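Local coordinates for protein bacteriocin (Pseudomonas syringae pv. tomato, PDB 4FZL) that probably kills rival bacteria as a colicin M-like, calcium-binding bacteriocin that degrades the peptidoglycan precursor lipid II, at residues 48-51 with 52-55. Numbering follows the deposited sequence.
Sequences AADQ and REAE
Q51 and E55, one helical turn apart, illustrate an i to i+4 side-chain bridge laid over the C-terminal turn of the alpha-helix 37-54. The backbone supplies the frame. R52 N donates to A48 O, and E53 N to A49 O at 2.8 Å; A54 N follows to D50 O at 2.9 Å. E55 N makes two weak bonds, one to R52 O and one to Q51 O at 3.2 Å, the latter with an N-H...O angle of 132°.

A second kind of interaction joins acidic side chains through solvent. D50 OD1 and E53 OE2 lie 4.3 Å apart, and one water donates to both, at 2.8 Å from D50 OD1 and 2.6 Å from E53 OE2. This sharing probably eases the repulsion between like charges. S91 OG is also hydrogen-bonded to both oxygens. T96 and H99 also bond to the buried carboxylate of D50, tying this face of the helix to helix 96-106.

The amide bridge is directional. With CG anti to the backbone N (chi1 -178°) and the chain bent at chi2, Q51 carries its amide toward E55, while its OE1 accepts from V89 N and so helps fix the amide's rotation. The amide and carboxylate planes stand 72° apart. Q51 NE2 donates to E55 OE2 at 3.1 Å in a nearly straight hydrogen bond, which lies within the amide plane of Q51 yet meets E55 OE2 from above the carboxylate plane.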
loop_
_atom_site.group_PDB
_atom_site.type_symbol
_atom_site.label_atom_id
_atom_site.label_comp_id
_atom_site.label_asym_id
_atom_site.label_seq_id
_atom_site.Cartn_x
_atom_site.Cartn_y
_atom_site.Cartn_z
ATOM N N ALA A 48 -11.645 4.612 2.716
ATOM C CA ALA A 48 -11.830 5.417 3.916
ATOM C C ALA A 48 -11.346 4.694 5.199
ATOM O O ALA A 48 -10.797 5.349 6.129
ATOM C CB ALA A 48 -13.298 5.842 4.036
ATOM N N ALA A 49 -11.658 3.389 5.272
ATOM C CA ALA A 49 -11.313 2.648 6.455
ATOM C C ALA A 49 -9.764 2.524 6.541
ATOM O O ALA A 49 -9.157 2.627 7.599
ATOM C CB ALA A 49 -11.989 1.269 6.400
ATOM N N ASP A 50 -9.130 2.275 5.396
ATOM C CA ASP A 50 -7.680 2.232 5.367
ATOM C C ASP A 50 -7.076 3.558 5.797
ATOM O O ASP A 50 -6.084 3.581 6.509
ATOM C CB ASP A 50 -7.173 1.938 3.955
ATOM C CG ASP A 50 -5.687 1.753 3.872
ATOM O OD1 ASP A 50 -5.188 0.684 4.304
ATOM O OD2 ASP A 50 -5.007 2.616 3.373
ATOM N N GLN A 51 -7.613 4.659 5.287
ATOM C CA GLN A 51 -7.170 5.959 5.721
ATOM C C GLN A 51 -7.238 6.119 7.272
ATOM O O GLN A 51 -6.328 6.636 7.918
ATOM C CB GLN A 51 -7.978 7.046 4.964
ATOM C CG GLN A 51 -7.653 8.506 5.236
ATOM C CD GLN A 51 -6.402 8.957 4.616
ATOM O OE1 GLN A 51 -6.089 8.521 3.539
ATOM N NE2 GLN A 51 -5.681 9.844 5.271
ATOM N N ARG A 52 -8.370 5.720 7.843
ATOM C CA ARG A 52 -8.491 5.777 9.253
ATOM C C ARG A 52 -7.505 4.829 10.011
ATOM O O ARG A 52 -6.993 5.224 11.070
ATOM C CB ARG A 52 -9.914 5.487 9.772
ATOM C CG ARG A 52 -10.944 6.523 9.347
ATOM C CD ARG A 52 -12.207 6.280 10.133
ATOM N NE ARG A 52 -13.299 7.156 9.726
ATOM C CZ ARG A 52 -14.430 7.311 10.423
ATOM N NH1 ARG A 52 -14.629 6.637 11.555
ATOM N NH2 ARG A 52 -15.376 8.113 9.974
ATOM N N GLU A 53 -7.270 3.626 9.479
ATOM C CA GLU A 53 -6.240 2.764 10.049
ATOM C C GLU A 53 -4.839 3.465 9.974
ATOM O O GLU A 53 -4.068 3.357 10.950
ATOM C CB GLU A 53 -6.208 1.399 9.377
ATOM C CG GLU A 53 -5.333 0.397 10.067
ATOM C CD GLU A 53 -5.368 -1.006 9.431
ATOM O OE1 GLU A 53 -5.204 -2.005 10.167
ATOM O OE2 GLU A 53 -5.586 -1.089 8.225
ATOM N N ALA A 54 -4.578 4.207 8.904
ATOM C CA ALA A 54 -3.308 4.908 8.818
ATOM C C ALA A 54 -3.169 5.973 9.901
ATOM O O ALA A 54 -2.054 6.356 10.263
ATOM C CB ALA A 54 -3.118 5.578 7.474
ATOM N N GLU A 55 -4.302 6.462 10.361
ATOM C CA GLU A 55 -4.394 7.495 11.411
ATOM C C GLU A 55 -4.423 6.942 12.793
ATOM O O GLU A 55 -4.512 7.696 13.730
ATOM C CB GLU A 55 -5.591 8.440 11.122
ATOM C CG GLU A 55 -5.381 9.299 9.846
ATOM C CD GLU A 55 -6.648 9.883 9.180
ATOM O OE1 GLU A 55 -7.793 9.613 9.635
ATOM O OE2 GLU A 55 -6.487 10.625 8.155
HETATM O O HOH W 1 -6.169 -1.492 5.703
#